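Local coordinates for choline kinase (Cryptosporidium parvum, PDB 3MES), which probably phosphorylates choline and ethanolamine, using a nucleotide phosphate donor together with magnesium, at residues E312-F317 / E388-E393; S177-N182 / S261-H266; Q85-S90 / I105-Y110. All blocks are in the same frame, centred on the assembly; numbering follows the deposited sequence.

Contact 1 of 3, residues E312-F317 / E388-E393. With DME (decamethonium ion), chain K.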
loop_
_atom_site.group_PDB
_atom_site.type_symbol
_atom_site.label_atom_id
_atom_site.label_comp_id
_atom_site.label_asym_id
_atom_site.label_seq_id
_atom_site.Cartn_x
_atom_site.Cartn_y
_atom_site.Cartn_z
ATOM N N GLU B 312 -21.298 -1.645 21.654
ATOM C CA GLU B 312 -22.173 -2.738 22.074
ATOM C C GLU B 312 -23.374 -2.265 22.891
ATOM O O GLU B 312 -24.236 -3.062 23.260
ATOM C CB GLU B 312 -21.374 -3.799 22.835
ATOM C CG GLU B 312 -20.290 -4.448 21.985
ATOM C CD GLU B 312 -19.285 -5.233 22.804
ATOM O OE1 GLU B 312 -18.072 -5.107 22.527
ATOM O OE2 GLU B 312 -19.703 -5.974 23.722
ATOM N N LYS B 313 -23.428 -0.965 23.164
ATOM C CA LYS B 313 -24.573 -0.377 23.847
ATOM C C LYS B 313 -25.306 0.587 22.919
ATOM O O LYS B 313 -24.689 1.245 22.081
ATOM C CB LYS B 313 -24.128 0.349 25.117
ATOM C CG LYS B 313 -23.030 1.369 24.882
ATOM C CD LYS B 313 -23.055 2.464 25.936
ATOM C CE LYS B 313 -22.203 3.653 25.505
ATOM N NZ LYS B 313 -22.304 4.780 26.471
ATOM N N GLN B 314 -26.623 0.668 23.070
ATOM C CA GLN B 314 -27.426 1.551 22.235
ATOM C C GLN B 314 -26.824 2.956 22.256
ATOM O O GLN B 314 -26.298 3.390 23.278
ATOM C CB GLN B 314 -28.879 1.562 22.719
ATOM C CG GLN B 314 -29.308 2.835 23.426
ATOM C CD GLN B 314 -30.055 3.784 22.501
ATOM O OE1 GLN B 314 -29.820 4.996 22.508
ATOM N NE2 GLN B 314 -30.959 3.234 21.696
ATOM N N PRO B 315 -26.889 3.669 21.122
ATOM C CA PRO B 315 -27.532 3.233 19.884
ATOM C C PRO B 315 -26.682 2.257 19.071
ATOM O O PRO B 315 -27.059 1.896 17.957
ATOM C CB PRO B 315 -27.706 4.540 19.111
ATOM C CG PRO B 315 -26.558 5.376 19.551
ATOM C CD PRO B 315 -26.295 5.012 20.990
ATOM N N TYR B 316 -25.545 1.843 19.621
ATOM C CA TYR B 316 -24.688 0.852 18.969
ATOM C C TYR B 316 -23.826 1.456 17.864
ATOM O O TYR B 316 -23.500 0.798 16.876
ATOM C CB TYR B 316 -25.520 -0.323 18.447
ATOM C CG TYR B 316 -26.344 -0.971 19.534
ATOM C CD1 TYR B 316 -25.731 -1.605 20.607
ATOM C CD2 TYR B 316 -27.731 -0.931 19.501
ATOM C CE1 TYR B 316 -26.475 -2.188 21.613
ATOM C CE2 TYR B 316 -28.485 -1.515 20.502
ATOM C CZ TYR B 316 -27.849 -2.142 21.554
ATOM O OH TYR B 316 -28.591 -2.726 22.554
ATOM N N PHE B 317 -23.467 2.721 18.048
ATOM C CA PHE B 317 -22.506 3.396 17.194
ATOM C C PHE B 317 -22.109 4.698 17.876
ATOM O O PHE B 317 -22.932 5.334 18.533
ATOM C CB PHE B 317 -23.097 3.672 15.807
ATOM C CG PHE B 317 -24.120 4.776 15.792
ATOM C CD1 PHE B 317 -23.725 6.103 15.776
ATOM C CD2 PHE B 317 -25.474 4.484 15.791
ATOM C CE1 PHE B 317 -24.658 7.119 15.762
ATOM C CE2 PHE B 317 -26.414 5.497 15.777
ATOM C CZ PHE B 317 -26.005 6.816 15.762
ATOM N N GLU B 388 -28.262 -5.806 16.358
ATOM C CA GLU B 388 -28.204 -4.625 17.211
ATOM C C GLU B 388 -27.757 -3.370 16.470
ATOM O O GLU B 388 -26.563 -3.167 16.242
ATOM C CB GLU B 388 -27.263 -4.885 18.392
ATOM C CG GLU B 388 -27.511 -6.204 19.116
ATOM C CD GLU B 388 -28.444 -6.060 20.300
ATOM O OE1 GLU B 388 -28.072 -5.356 21.262
ATOM O OE2 GLU B 388 -29.541 -6.659 20.277
ATOM N N PHE B 389 -28.715 -2.524 16.102
ATOM C CA PHE B 389 -28.396 -1.225 15.521
ATOM C C PHE B 389 -29.596 -0.285 15.533
ATOM O O PHE B 389 -30.688 -0.651 15.104
ATOM C CB PHE B 389 -27.851 -1.371 14.097
ATOM C CG PHE B 389 -27.237 -0.109 13.556
ATOM C CD1 PHE B 389 -25.957 0.269 13.929
ATOM C CD2 PHE B 389 -27.941 0.704 12.683
ATOM C CE1 PHE B 389 -25.389 1.432 13.437
ATOM C CE2 PHE B 389 -27.376 1.869 12.189
ATOM C CZ PHE B 389 -26.100 2.233 12.567
ATOM N N ASP B 390 -29.383 0.932 16.027
ATOM C CA ASP B 390 -30.448 1.924 16.088
ATOM C C ASP B 390 -30.488 2.755 14.809
ATOM O O ASP B 390 -29.929 3.853 14.749
ATOM C CB ASP B 390 -30.270 2.828 17.309
ATOM C CG ASP B 390 -31.506 3.644 17.611
ATOM O OD1 ASP B 390 -32.195 4.053 16.654
ATOM O OD2 ASP B 390 -31.789 3.876 18.805
ATOM N N PHE B 391 -31.156 2.220 13.792
ATOM C CA PHE B 391 -31.204 2.850 12.476
ATOM C C PHE B 391 -31.836 4.240 12.491
ATOM O O PHE B 391 -31.436 5.111 11.721
ATOM C CB PHE B 391 -31.935 1.948 11.480
ATOM C CG PHE B 391 -31.237 0.643 11.220
ATOM C CD1 PHE B 391 -30.248 0.551 10.253
ATOM C CD2 PHE B 391 -31.565 -0.494 11.945
ATOM C CE1 PHE B 391 -29.602 -0.647 10.012
ATOM C CE2 PHE B 391 -30.923 -1.694 11.709
ATOM C CZ PHE B 391 -29.940 -1.771 10.742
ATOM N N THR B 392 -32.824 4.442 13.357
ATOM C CA THR B 392 -33.502 5.736 13.441
ATOM C C THR B 392 -32.593 6.802 14.042
ATOM O O THR B 392 -32.517 7.924 13.540
ATOM C CB THR B 392 -34.794 5.659 14.276
ATOM O OG1 THR B 392 -35.691 4.705 13.695
ATOM C CG2 THR B 392 -35.473 7.014 14.318
ATOM N N GLU B 393 -31.905 6.449 15.122
ATOM C CA GLU B 393 -30.992 7.382 15.769
ATOM C C GLU B 393 -29.816 7.697 14.853
ATOM O O GLU B 393 -29.309 8.820 14.846
ATOM C CB GLU B 393 -30.491 6.820 17.101
ATOM C CG GLU B 393 -29.693 7.819 17.926
ATOM C CD GLU B 393 -30.472 9.090 18.208
ATOM O OE1 GLU B 393 -31.718 9.021 18.282
ATOM O OE2 GLU B 393 -29.840 10.157 18.353
HETATM N N1 DME K . -20.260 -4.892 13.610
HETATM C C2 DME K . -21.727 -5.010 13.585
HETATM C C3 DME K . -22.276 -4.401 12.291
HETATM C C4 DME K . -23.785 -4.154 12.396
HETATM C C5 DME K . -24.358 -3.604 11.084
HETATM C C6 DME K . -23.877 -2.172 10.819
HETATM C C7 DME K . -25.044 -1.178 10.835
HETATM C C8 DME K . -25.168 -0.448 9.495
HETATM C C9 DME K . -24.414 0.883 9.505
HETATM C C10 DME K . -23.681 1.103 8.178
HETATM C C11 DME K . -23.656 2.587 7.806
HETATM N N12 DME K . -23.029 2.765 6.487
HETATM C C13 DME K . -19.805 -4.618 14.983
HETATM C C14 DME K . -19.666 -6.153 13.138
HETATM C C15 DME K . -19.841 -3.787 12.732
HETATM C C16 DME K . -21.672 2.199 6.492
HETATM C C17 DME K . -23.839 2.080 5.469
HETATM C C18 DME K . -22.948 4.205 6.184
#
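Tyr316 and Glu388 lie against each other where the 312-317 loop packs on the capped N-terminus of helix 391-411, in the helical lobe of this kinase-like fold. The aliphatic part of Glu388 covers the phenol: its CB sits 4.0 Å from the Tyr316 ring centroid, almost exactly on the ring normal, a CH-pi contact. Gln314 N lies above the opposite face, toward the rim. Beyond CB the Glu388 chain bends (chi2 -93°) and folds over the ring, carrying OE1 to 3.0 Å from Tyr316 OH, with the carboxylate steeply inclined to the ring.

A cis peptide precedes Pro315, whose CB lies 3.6 Å from Asp390 CB and also meets Glu393 CG; its carbonyl oxygen accepts Asp390 N at 3.2 Å. Aspartate suits this N-cap position because its short carboxylate can serve two partners. Glu393 N reaches OD1 from above the carboxylate plane, while Gln314 NE2 donates to the anti lone pair of OD2 at 3.1 Å, a bent bond (135°). One carboxylate thus ties the start of the helix to the facing loop.

Deeper in, Phe317 and Phe389 meet obliquely, CD2 of the former 3.9 Å from CE1 of the latter; Tyr394 touches both rings. With CG anti to its backbone N (chi1 -168°), Phe389 swings its ring into the decamethonium pocket, where an aromatic face suits a hydrocarbon chain: methylene C7 of the ligand lies over the ring centre, 3.5 Å from Phe389 CD1.

Contact 2 of 3, residues S177-N182 / S261-H266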
loop_
_atom_site.group_PDB
_atom_site.type_symbol
_atom_site.label_atom_id
_atom_site.label_comp_id
_atom_site.label_asym_id
_atom_site.label_seq_id
_atom_site.Cartn_x
_atom_site.Cartn_y
_atom_site.Cartn_z
ATOM N N SER B 177 -7.229 2.764 -8.001
ATOM C CA SER B 177 -7.107 1.616 -8.898
ATOM C C SER B 177 -8.473 1.110 -9.337
ATOM O O SER B 177 -8.632 0.600 -10.444
ATOM C CB SER B 177 -6.333 0.482 -8.223
ATOM O OG SER B 177 -4.937 0.706 -8.304
ATOM N N LEU B 178 -9.453 1.258 -8.456
ATOM C CA LEU B 178 -10.807 0.792 -8.714
ATOM C C LEU B 178 -11.569 1.806 -9.564
ATOM O O LEU B 178 -12.406 1.440 -10.387
ATOM C CB LEU B 178 -11.527 0.546 -7.384
ATOM C CG LEU B 178 -12.938 -0.047 -7.388
ATOM C CD1 LEU B 178 -13.991 1.028 -7.190
ATOM C CD2 LEU B 178 -13.196 -0.863 -8.657
ATOM N N HIS B 179 -11.254 3.082 -9.371
ATOM C CA HIS B 179 -11.951 4.161 -10.055
ATOM C C HIS B 179 -11.692 4.209 -11.561
ATOM O O HIS B 179 -12.576 4.576 -12.332
ATOM C CB HIS B 179 -11.589 5.501 -9.414
ATOM C CG HIS B 179 -12.421 5.839 -8.217
ATOM N ND1 HIS B 179 -12.645 7.136 -7.807
ATOM C CD2 HIS B 179 -13.106 5.050 -7.356
ATOM C CE1 HIS B 179 -13.419 7.131 -6.737
ATOM N NE2 HIS B 179 -13.713 5.876 -6.442
ATOM N N ILE B 180 -10.487 3.833 -11.979
ATOM C CA ILE B 180 -10.084 3.992 -13.378
ATOM C C ILE B 180 -10.561 2.877 -14.318
ATOM O O ILE B 180 -10.448 3.004 -15.536
ATOM C CB ILE B 180 -8.549 4.149 -13.513
ATOM C CG1 ILE B 180 -7.821 3.019 -12.785
ATOM C CG2 ILE B 180 -8.096 5.494 -12.982
ATOM C CD1 ILE B 180 -7.757 1.731 -13.569
ATOM N N ILE B 181 -11.100 1.797 -13.761
ATOM C CA ILE B 181 -11.473 0.638 -14.575
ATOM C C ILE B 181 -12.449 0.966 -15.706
ATOM O O ILE B 181 -12.411 0.335 -16.762
ATOM C CB ILE B 181 -12.054 -0.512 -13.721
ATOM C CG1 ILE B 181 -13.358 -0.075 -13.047
ATOM C CG2 ILE B 181 -11.029 -0.992 -12.701
ATOM C CD1 ILE B 181 -13.919 -1.094 -12.078
ATOM N N ASN B 182 -13.317 1.952 -15.490
ATOM C CA ASN B 182 -14.327 2.294 -16.490
ATOM C C ASN B 182 -13.771 3.128 -17.642
ATOM O O ASN B 182 -14.493 3.449 -18.586
ATOM C CB ASN B 182 -15.523 3.007 -15.851
ATOM C CG ASN B 182 -15.181 4.406 -15.369
ATOM O OD1 ASN B 182 -15.873 5.374 -15.689
ATOM N ND2 ASN B 182 -14.107 4.517 -14.598
ATOM N N SER B 261 -15.115 13.785 -12.022
ATOM C CA SER B 261 -14.776 12.725 -12.950
ATOM C C SER B 261 -15.737 11.556 -12.749
ATOM O O SER B 261 -16.187 11.295 -11.631
ATOM C CB SER B 261 -13.336 12.275 -12.711
ATOM O OG SER B 261 -12.920 11.354 -13.699
ATOM N N LEU B 262 -16.062 10.864 -13.834
ATOM C CA LEU B 262 -16.951 9.712 -13.755
ATOM C C LEU B 262 -16.150 8.428 -13.614
ATOM O O LEU B 262 -15.411 8.044 -14.520
ATOM C CB LEU B 262 -17.867 9.649 -14.976
ATOM C CG LEU B 262 -18.899 10.774 -15.025
ATOM C CD1 LEU B 262 -19.854 10.585 -16.194
ATOM C CD2 LEU B 262 -19.658 10.834 -13.709
ATOM N N VAL B 263 -16.302 7.769 -12.471
ATOM C CA VAL B 263 -15.505 6.592 -12.155
ATOM C C VAL B 263 -16.385 5.478 -11.609
ATOM O O VAL B 263 -17.532 5.715 -11.230
ATOM C CB VAL B 263 -14.440 6.927 -11.102
ATOM C CG1 VAL B 263 -13.682 8.190 -11.500
ATOM C CG2 VAL B 263 -15.094 7.111 -9.740
ATOM N N PHE B 264 -15.857 4.259 -11.571
ATOM C CA PHE B 264 -16.581 3.171 -10.927
ATOM C C PHE B 264 -16.281 3.174 -9.431
ATOM O O PHE B 264 -15.207 2.757 -8.997
ATOM C CB PHE B 264 -16.255 1.812 -11.548
ATOM C CG PHE B 264 -17.205 0.724 -11.131
ATOM C CD1 PHE B 264 -18.334 0.448 -11.885
ATOM C CD2 PHE B 264 -16.986 0.002 -9.970
ATOM C CE1 PHE B 264 -19.221 -0.544 -11.498
ATOM C CE2 PHE B 264 -17.866 -0.993 -9.577
ATOM C CZ PHE B 264 -18.985 -1.266 -10.341
ATOM N N ALA B 265 -17.243 3.652 -8.650
ATOM C CA ALA B 265 -17.033 3.884 -7.229
ATOM C C ALA B 265 -17.439 2.693 -6.370
ATOM O O ALA B 265 -18.296 1.899 -6.754
ATOM C CB ALA B 265 -17.781 5.128 -6.791
ATOM N N HIS B 266 -16.810 2.580 -5.205
ATOM C CA HIS B 266 -17.178 1.577 -4.217
ATOM C C HIS B 266 -18.491 1.976 -3.551
ATOM O O HIS B 266 -19.410 1.162 -3.427
ATOM C CB HIS B 266 -16.078 1.445 -3.165
ATOM C CG HIS B 266 -16.318 0.349 -2.175
ATOM N ND1 HIS B 266 -17.146 0.500 -1.082
ATOM C CD2 HIS B 266 -15.839 -0.916 -2.112
ATOM C CE1 HIS B 266 -17.165 -0.624 -0.388
ATOM N NE2 HIS B 266 -16.380 -1.500 -0.992
#
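Phe264 N, on strand 262-265, donates a weak backbone hydrogen bond (3.4 Å) to His179 O, where the last part of helix 165-179 meets the strand, CA atoms of His179 and Val263 being 4.8 Å apart. This is helix-on-strand packing in the helical lobe of the kinase-like fold. The strand pairs antiparallel with 290-293 through Val263 and Ala265, and it leads into His266, the first residue of the family's His-x-Asp-x-x-x-x-Asn sequence, Brenner's phosphotransferase motif.

Val263 lays its CG2 methyl over one face of the His179 imidazole, 3.3 Å from the ring centroid and 19° off its normal, a tight CH-pi contact. A histidine suits this buried place because both ring nitrogens find partners: ND1 bonds to Tyr337 OH and NE2 to Asp297 OD2, which fixes the rotation of the ring. The same Asp297 oxygen also accepts His266 N, so Asp297, on helix 294-303, links His179 with the residue that follows the strand.

Phe264 is directed at the 177-182 segment. Its CG stands anti to the backbone N (chi1 -167°), which sends the ring among Leu130 and Val126 of helix 120-132. Branched aliphatic side chains suit the outline of the ring: Ile181 CD1 comes to 3.8 Å from Phe264 CB, and Leu178 approaches the ring obliquely, its CD2 methyl 4.1 Å from Phe264 CD2.

Contact 3 of 3, residues Q85-S90 / I105-Y110. With ADP (adenosine-5'-diphosphate), chain I.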
loop_
_atom_site.group_PDB
_atom_site.type_symbol
_atom_site.label_atom_id
_atom_site.label_comp_id
_atom_site.label_asym_id
_atom_site.label_seq_id
_atom_site.Cartn_x
_atom_site.Cartn_y
_atom_site.Cartn_z
ATOM N N GLN B 85 -26.780 -15.331 4.319
ATOM C CA GLN B 85 -26.222 -16.275 5.276
ATOM C C GLN B 85 -24.761 -16.525 4.932
ATOM O O GLN B 85 -24.449 -17.081 3.883
ATOM C CB GLN B 85 -26.999 -17.590 5.254
ATOM C CG GLN B 85 -28.491 -17.440 5.493
ATOM C CD GLN B 85 -29.208 -18.778 5.518
ATOM O OE1 GLN B 85 -28.856 -19.668 6.293
ATOM N NE2 GLN B 85 -30.220 -18.925 4.670
ATOM N N LEU B 86 -23.865 -16.104 5.817
ATOM C CA LEU B 86 -22.438 -16.228 5.564
ATOM C C LEU B 86 -21.805 -17.281 6.461
ATOM O O LEU B 86 -22.137 -17.395 7.641
ATOM C CB LEU B 86 -21.738 -14.881 5.754
ATOM C CG LEU B 86 -22.278 -13.706 4.931
ATOM C CD1 LEU B 86 -21.406 -12.469 5.124
ATOM C CD2 LEU B 86 -22.377 -14.068 3.456
ATOM N N PHE B 87 -20.890 -18.052 5.891
ATOM C CA PHE B 87 -20.176 -19.070 6.644
ATOM C C PHE B 87 -18.700 -19.025 6.295
ATOM O O PHE B 87 -18.334 -18.882 5.130
ATOM C CB PHE B 87 -20.723 -20.466 6.326
ATOM C CG PHE B 87 -22.200 -20.611 6.555
ATOM C CD1 PHE B 87 -22.686 -21.045 7.779
ATOM C CD2 PHE B 87 -23.101 -20.331 5.542
ATOM C CE1 PHE B 87 -24.047 -21.186 7.991
ATOM C CE2 PHE B 87 -24.463 -20.471 5.746
ATOM C CZ PHE B 87 -24.937 -20.899 6.972
ATOM N N VAL B 88 -17.851 -19.142 7.308
ATOM C CA VAL B 88 -16.433 -19.323 7.067
ATOM C C VAL B 88 -16.124 -20.811 7.164
ATOM O O VAL B 88 -16.276 -21.418 8.225
ATOM C CB VAL B 88 -15.572 -18.542 8.065
ATOM C CG1 VAL B 88 -14.114 -18.597 7.647
ATOM C CG2 VAL B 88 -16.042 -17.099 8.155
ATOM N N VAL B 89 -15.709 -21.396 6.046
ATOM C CA VAL B 89 -15.404 -22.818 5.997
ATOM C C VAL B 89 -13.898 -23.026 5.937
ATOM O O VAL B 89 -13.260 -22.709 4.935
ATOM C CB VAL B 89 -16.065 -23.495 4.784
ATOM C CG1 VAL B 89 -15.836 -24.998 4.828
ATOM C CG2 VAL B 89 -17.553 -23.176 4.746
ATOM N N SER B 90 -13.336 -23.561 7.014
ATOM C CA SER B 90 -11.892 -23.721 7.117
ATOM C C SER B 90 -11.468 -25.183 7.172
ATOM O O SER B 90 -12.249 -26.059 7.539
ATOM C CB SER B 90 -11.367 -22.997 8.359
ATOM O OG SER B 90 -11.807 -21.653 8.394
ATOM N N ILE B 105 -12.536 -20.550 3.060
ATOM C CA ILE B 105 -13.384 -19.929 2.051
ATOM C C ILE B 105 -14.591 -19.259 2.691
ATOM O O ILE B 105 -14.893 -19.490 3.864
ATOM C CB ILE B 105 -13.858 -20.936 0.972
ATOM C CG1 ILE B 105 -14.830 -21.959 1.564
ATOM C CG2 ILE B 105 -12.670 -21.611 0.305
ATOM C CD1 ILE B 105 -16.237 -21.426 1.762
ATOM N N LEU B 106 -15.269 -18.421 1.914
ATOM C CA LEU B 106 -16.459 -17.723 2.377
ATOM C C LEU B 106 -17.672 -18.275 1.636
ATOM O O LEU B 106 -17.788 -18.122 0.422
ATOM C CB LEU B 106 -16.313 -16.217 2.132
ATOM C CG LEU B 106 -17.360 -15.257 2.702
ATOM C CD1 LEU B 106 -18.670 -15.346 1.931
ATOM C CD2 LEU B 106 -17.577 -15.514 4.187
ATOM N N PHE B 107 -18.563 -18.936 2.368
ATOM C CA PHE B 107 -19.749 -19.538 1.764
ATOM C C PHE B 107 -20.935 -18.592 1.887
ATOM O O PHE B 107 -21.419 -18.333 2.986
ATOM C CB PHE B 107 -20.071 -20.875 2.432
ATOM C CG PHE B 107 -20.941 -21.776 1.601
ATOM C CD1 PHE B 107 -20.386 -22.818 0.872
ATOM C CD2 PHE B 107 -22.312 -21.586 1.547
ATOM C CE1 PHE B 107 -21.182 -23.651 0.106
ATOM C CE2 PHE B 107 -23.112 -22.417 0.781
ATOM C CZ PHE B 107 -22.546 -23.450 0.060
ATOM N N ARG B 108 -21.402 -18.083 0.752
ATOM C CA ARG B 108 -22.470 -17.091 0.744
ATOM C C ARG B 108 -23.773 -17.648 0.181
ATOM O O ARG B 108 -23.824 -18.098 -0.963
ATOM C CB ARG B 108 -22.038 -15.858 -0.057
ATOM C CG ARG B 108 -23.113 -14.798 -0.200
ATOM C CD ARG B 108 -22.640 -13.643 -1.074
ATOM N NE ARG B 108 -21.543 -12.896 -0.464
ATOM C CZ ARG B 108 -21.709 -11.887 0.387
ATOM N NH1 ARG B 108 -22.930 -11.505 0.735
ATOM N NH2 ARG B 108 -20.655 -11.259 0.891
ATOM N N ILE B 109 -24.825 -17.612 0.992
ATOM C CA ILE B 109 -26.154 -18.001 0.540
ATOM C C ILE B 109 -27.060 -16.773 0.455
ATOM O O ILE B 109 -27.263 -16.074 1.445
ATOM C CB ILE B 109 -26.784 -19.055 1.468
ATOM C CG1 ILE B 109 -25.861 -20.270 1.594
ATOM C CG2 ILE B 109 -28.152 -19.473 0.946
ATOM C CD1 ILE B 109 -26.477 -21.432 2.342
ATOM N N TYR B 110 -27.596 -16.513 -0.733
ATOM C CA TYR B 110 -28.384 -15.306 -0.963
ATOM C C TYR B 110 -29.706 -15.313 -0.202
ATOM O O TYR B 110 -30.556 -16.177 -0.423
ATOM C CB TYR B 110 -28.649 -15.111 -2.458
ATOM C CG TYR B 110 -27.398 -15.102 -3.307
ATOM C CD1 TYR B 110 -26.310 -14.310 -2.965
ATOM C CD2 TYR B 110 -27.310 -15.876 -4.458
ATOM C CE1 TYR B 110 -25.167 -14.295 -3.738
ATOM C CE2 TYR B 110 -26.168 -15.867 -5.239
ATOM C CZ TYR B 110 -25.101 -15.074 -4.874
ATOM O OH TYR B 110 -23.960 -15.056 -5.644
HETATM P PB ADP I . -24.515 -8.825 3.616
HETATM O O1B ADP I . -25.521 -9.660 4.373
HETATM O O2B ADP I . -24.384 -9.176 2.154
HETATM O O3B ADP I . -24.607 -7.344 3.905
HETATM P PA ADP I . -21.704 -8.597 3.888
HETATM O O1A ADP I . -21.823 -7.099 4.038
HETATM O O2A ADP I . -21.191 -9.198 2.605
HETATM O O3A ADP I . -23.113 -9.288 4.251
HETATM O "O5'" ADP I . -20.812 -9.143 5.106
HETATM C "C5'" ADP I . -19.410 -9.307 4.959
HETATM C "C4'" ADP I . -18.800 -9.305 6.347
HETATM O "O4'" ADP I . -18.382 -10.628 6.671
HETATM C "C3'" ADP I . -17.568 -8.419 6.376
HETATM O "O3'" ADP I . -17.732 -7.394 7.356
HETATM C "C2'" ADP I . -16.423 -9.333 6.748
HETATM O "O2'" ADP I . -16.095 -9.137 8.125
HETATM C "C1'" ADP I . -16.969 -10.732 6.528
HETATM N N9 ADP I . -16.682 -11.158 5.138
HETATM C C8 ADP I . -17.544 -11.098 4.105
HETATM N N7 ADP I . -16.980 -11.568 2.963
HETATM C C5 ADP I . -15.722 -11.941 3.265
HETATM C C6 ADP I . -14.577 -12.521 2.525
HETATM N N6 ADP I . -14.671 -12.801 1.203
HETATM N N1 ADP I . -13.440 -12.762 3.217
HETATM C C2 ADP I . -13.337 -12.486 4.531
HETATM N N3 ADP I . -14.333 -11.962 5.267
HETATM C C4 ADP I . -15.530 -11.671 4.700
#
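Leu86 and Arg108 face the nucleotide side by side, a non-hydrogen-bonded pair of neighbouring antiparallel strands. The CD2 methyl of Leu86 lies over the centre of the guanidinium, 3.7 Å above its plane, while the edge of that group turns to ADP. Arg108 runs extended to CD and then bends (chi3 -66°), presenting two N-H groups to the diphosphate: NH2 donates to O2A of the alpha phosphate at 2.7 Å, nearly straight at 174°, and NH1 to O2B of the beta phosphate at 3.1 Å. The other Leu86 branch, CD1, touches ADP O5' at 3.4 Å. Further along this face Leu106 CG packs 3.7 Å from N7 of the adenine, where a branched aliphatic residue gives a flat base an apolar surface.

Behind these residues stand the strands themselves, 85-91 and 104-109 of the five-stranded antiparallel sheet of the N-terminal lobe. Three hydrogen-bonded pairs, Gln85-Ile109, Phe87-Phe107 and Val89-Ile105, hold the register, each by two reciprocal N-H to O=C bonds; the shortest joins Phe107 N to Phe87 O at 2.8 Å. Their side chains lie on the other face; apart from the exposed Gln85 they are apolar, as suits a face that packs on helix 51-61. Val89 CB meets Ile105 CD1 at 3.7 Å, and Phe87 and Phe107 pack on Ile54 of that helix.

A salt bridge from Arg108 NE to Glu149 orients the guanidinium from its inner end, and backbone N-H groups of Leu82, Thr83 and Asn84 also grip ADP. Bridging alpha and beta phosphates with one cation, its plane covered by a leucine methyl, probably offsets part of the diphosphate's negative charge and contributes to setting the positions of its two phosphates.

In the fold
From the N terminus the three contacts follow one another in series, without nesting or crossing. Contact 3 comes first, closing a short connection between adjacent strands of the N-terminal lobe sheet at the nucleotide site. Contact 2 spans a longer excursion, about half of it helical, after helix 165-179 and brings the chain back to strand 262-265, inside the helical lobe. Contact 1 is the last, closing a largely helical stretch of 70 residues and joining the loop between strands 307-308 and 318-319 to the start of helix 391-411. Their centres are about 26 to 32 Å apart and none touches another; contacts 1 and 2 lie on opposite sides of the chain's centre, and contacts 1 and 3 each touch a different bound ligand.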